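Local coordinates for protein periplasmic chaperone Spy (Escherichia coli, PDB 3OEO) that probably acts as an ATP-independent periplasmic chaperone that limits protein aggregation and helps proteins refold, working as a cradle-shaped homodimer, at residues 43-48 against 97-102. Numbering follows the deposited sequence.
Sequences REIMKG and METQNK
Ile45 and Thr99 form the centre of a small helix-helix contact in the elongated cradle of Spy, a member of the CpxP/Spy family. Residues 43-48 lie on helix 38-49 and residues 97-102 on helix 87-104. Within these two segments, which run roughly antiparallel, Ile45 CA and Thr99 CA come nearest, 6.2 Å apart. Both side chains leave the backbone toward the partner helix, yet they do not meet head-on. They pass side by side, pointing opposite ways. Ile45 touches with its CG2 branch, which is anti to the backbone N. This methyl lies alongside the base of Thr99, with Ile45 CG2 3.6 Å from Thr99 CB. Thr99 CG2 also lies against the same methyl, 3.9 Å from Ile45 CG2. The longer branch of Ile45 reaches toward the next turn of the partner helix. There Ile45 CD1 lies 4.3 Å from Lys102 CB. Lys102 starts toward the contact, but the rest of its chain turns off, so the stem rather than the amine meets the isoleucine. The contact is thus a shallow apolar one, partly open to solvent. Ile106, in the loop after helix 87-104, also packs on Ile45. Met97 and Asn101 belong to the dimer interface instead: Met97 packs on Met64 of the second subunit, and Asn101 on Phe73 of that subunit. The chi1 of 63° turns the hydroxyl of Thr99 back over its own helix. From there Thr99 OG1 hydrogen-bonds to His96 O in the preceding turn, while Thr99 CG2 stands 4.0 Å from Ile45 O.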
ATOM      1  N   ARG A  43       5.337  -4.910  21.330  1.00 94.15           N
ATOM      2  CA  ARG A  43       5.687  -6.246  20.850  1.00 97.07           C
ATOM      3  C   ARG A  43       4.486  -7.202  20.827  1.00 97.13           C
ATOM      4  O   ARG A  43       4.390  -8.053  19.941  1.00 98.04           O
ATOM      5  CB  ARG A  43       6.837  -6.806  21.708  1.00100.99           C
ATOM      6  CG  ARG A  43       7.265  -8.256  21.454  1.00104.70           C
ATOM      7  CD  ARG A  43       8.025  -8.449  20.144  1.00106.06           C
ATOM      8  NE  ARG A  43       9.081  -7.461  19.924  1.00105.98           N
ATOM      9  CZ  ARG A  43      10.222  -7.709  19.282  1.00109.11           C
ATOM     10  NH1 ARG A  43      10.482  -8.924  18.808  1.00111.51           N
ATOM     11  NH2 ARG A  43      11.113  -6.741  19.126  1.00109.56           N
ATOM     12  N   GLU A  44       3.571  -7.051  21.784  1.00 96.57           N
ATOM     13  CA  GLU A  44       2.411  -7.940  21.881  1.00 97.51           C
ATOM     14  C   GLU A  44       1.313  -7.563  20.887  1.00 95.25           C
ATOM     15  O   GLU A  44       0.514  -8.411  20.481  1.00 96.13           O
ATOM     16  CB  GLU A  44       1.864  -7.987  23.319  1.00 98.14           C
ATOM     17  CG  GLU A  44       0.772  -6.965  23.652  1.00 94.71           C
ATOM     18  CD  GLU A  44       0.657  -6.672  25.141  1.00 94.58           C
ATOM     19  OE1 GLU A  44       0.493  -7.623  25.937  1.00 96.79           O
ATOM     20  OE2 GLU A  44       0.725  -5.480  25.513  1.00 91.69           O
ATOM     21  N   ILE A  45       1.288  -6.289  20.502  1.00 92.91           N
ATOM     22  CA  ILE A  45       0.257  -5.749  19.617  1.00 90.95           C
ATOM     23  C   ILE A  45       0.687  -5.842  18.156  1.00 90.75           C
ATOM     24  O   ILE A  45      -0.152  -6.035  17.273  1.00 90.17           O
ATOM     25  CB  ILE A  45      -0.079  -4.276  19.971  1.00 88.60           C
ATOM     26  CG1 ILE A  45      -0.409  -4.147  21.458  1.00 89.18           C
ATOM     27  CG2 ILE A  45      -1.252  -3.766  19.133  1.00 86.81           C
ATOM     28  CD1 ILE A  45      -0.312  -2.736  21.984  1.00 87.59           C
ATOM     29  N   MET A  46       1.985  -5.695  17.904  1.00 91.72           N
ATOM     30  CA  MET A  46       2.527  -5.844  16.555  1.00 92.03           C
ATOM     31  C   MET A  46       2.434  -7.298  16.090  1.00 94.44           C
ATOM     32  O   MET A  46       2.173  -7.567  14.915  1.00 93.97           O
ATOM     33  CB  MET A  46       3.964  -5.326  16.478  1.00 93.06           C
ATOM     34  CG  MET A  46       4.081  -3.812  16.436  1.00 90.94           C
ATOM     35  SD  MET A  46       3.148  -3.092  15.069  1.00 89.90           S
ATOM     36  CE  MET A  46       3.641  -1.369  15.163  1.00 88.50           C
ATOM     37  N   LYS A  47       2.635  -8.222  17.028  1.00 97.28           N
ATOM     38  CA  LYS A  47       2.388  -9.645  16.798  1.00100.31           C
ATOM     39  C   LYS A  47       0.884  -9.939  16.749  1.00 99.76           C
ATOM     40  O   LYS A  47       0.467 -11.069  16.474  1.00101.96           O
ATOM     41  CB  LYS A  47       3.068 -10.501  17.874  1.00103.89           C
ATOM     42  CG  LYS A  47       4.574 -10.635  17.707  1.00106.06           C
ATOM     43  CD  LYS A  47       5.134 -11.694  18.644  1.00110.86           C
ATOM     44  CE  LYS A  47       6.603 -11.978  18.358  1.00113.97           C
ATOM     45  NZ  LYS A  47       7.077 -13.189  19.073  1.00118.39           N
ATOM     46  N   GLY A  48       0.083  -8.915  17.035  1.00 97.30           N
ATOM     47  CA  GLY A  48      -1.357  -8.962  16.810  1.00 97.00           C
ATOM     48  C   GLY A  48      -1.707  -8.273  15.502  1.00 94.92           C
ATOM     49  O   GLY A  48      -2.788  -8.481  14.952  1.00 94.75           O
ATOM     50  N   MET A  97      -5.133   0.206  11.946  1.00 75.62           N
ATOM     51  CA  MET A  97      -5.526   1.410  12.681  1.00 75.53           C
ATOM     52  C   MET A  97      -5.851   1.101  14.145  1.00 76.10           C
ATOM     53  O   MET A  97      -5.458   1.855  15.033  1.00 75.77           O
ATOM     54  CB  MET A  97      -6.697   2.105  11.984  1.00 75.93           C
ATOM     55  CG  MET A  97      -6.343   2.691  10.617  1.00 75.17           C
ATOM     56  SD  MET A  97      -7.774   3.343   9.735  1.00 75.07           S
ATOM     57  CE  MET A  97      -6.984   4.424   8.548  1.00 74.89           C
ATOM     58  N   GLU A  98      -6.538  -0.019  14.385  1.00 77.16           N
ATOM     59  CA  GLU A  98      -6.791  -0.504  15.749  1.00 78.54           C
ATOM     60  C   GLU A  98      -5.490  -0.564  16.547  1.00 78.22           C
ATOM     61  O   GLU A  98      -5.397   0.001  17.638  1.00 78.33           O
ATOM     62  CB  GLU A  98      -7.427  -1.904  15.756  1.00 80.19           C
ATOM     63  CG  GLU A  98      -8.597  -2.123  14.798  1.00 81.99           C
ATOM     64  CD  GLU A  98      -9.381  -3.397  15.092  1.00 85.28           C
ATOM     65  OE1 GLU A  98     -10.446  -3.594  14.475  1.00 86.94           O
ATOM     66  OE2 GLU A  98      -8.936  -4.208  15.936  1.00 86.27           O
ATOM     67  N   THR A  99      -4.493  -1.244  15.980  1.00 78.25           N
ATOM     68  CA  THR A  99      -3.227  -1.513  16.658  1.00 78.67           C
ATOM     69  C   THR A  99      -2.416  -0.242  16.908  1.00 77.96           C
ATOM     70  O   THR A  99      -1.980  -0.007  18.035  1.00 78.36           O
ATOM     71  CB  THR A  99      -2.368  -2.539  15.890  1.00 79.25           C
ATOM     72  OG1 THR A  99      -2.018  -2.006  14.611  1.00 78.56           O
ATOM     73  CG2 THR A  99      -3.122  -3.844  15.698  1.00 80.59           C
ATOM     74  N   GLN A 100      -2.226   0.573  15.869  1.00 77.28           N
ATOM     75  CA  GLN A 100      -1.523   1.852  16.006  1.00 77.21           C
ATOM     76  C   GLN A 100      -2.239   2.860  16.916  1.00 77.14           C
ATOM     77  O   GLN A 100      -1.595   3.711  17.534  1.00 77.28           O
ATOM     78  CB  GLN A 100      -1.170   2.455  14.640  1.00 76.88           C
ATOM     79  CG  GLN A 100       0.239   2.055  14.168  1.00 78.16           C
ATOM     80  CD  GLN A 100       0.510   2.352  12.698  1.00 78.39           C
ATOM     81  OE1 GLN A 100      -0.394   2.296  11.857  1.00 77.69           O
ATOM     82  NE2 GLN A 100       1.770   2.650  12.379  1.00 78.69           N
ATOM     83  N   ASN A 101      -3.565   2.751  17.008  1.00 77.21           N
ATOM     84  CA  ASN A 101      -4.298   3.447  18.056  1.00 77.62           C
ATOM     85  C   ASN A 101      -3.906   2.901  19.434  1.00 78.56           C
ATOM     86  O   ASN A 101      -3.530   3.662  20.328  1.00 78.69           O
ATOM     87  CB  ASN A 101      -5.811   3.339  17.844  1.00 77.92           C
ATOM     88  CG  ASN A 101      -6.591   4.443  18.559  1.00 78.18           C
ATOM     89  OD1 ASN A 101      -7.807   4.377  18.676  1.00 78.56           O
ATOM     90  ND2 ASN A 101      -5.891   5.458  19.033  1.00 77.68           N
ATOM     91  N   LYS A 102      -3.976   1.578  19.583  1.00 79.45           N
ATOM     92  CA  LYS A 102      -3.665   0.906  20.843  1.00 80.72           C
ATOM     93  C   LYS A 102      -2.276   1.249  21.400  1.00 81.54           C
ATOM     94  O   LYS A 102      -2.123   1.416  22.612  1.00 82.16           O
ATOM     95  CB  LYS A 102      -3.867  -0.610  20.711  1.00 81.69           C
ATOM     96  CG  LYS A 102      -5.347  -1.033  20.724  1.00 81.60           C
ATOM     97  CD  LYS A 102      -5.548  -2.505  20.373  1.00 81.34           C
ATOM     98  CE  LYS A 102      -7.033  -2.861  20.394  1.00 82.34           C
ATOM     99  NZ  LYS A 102      -7.340  -4.288  20.075  1.00 82.40           N
TER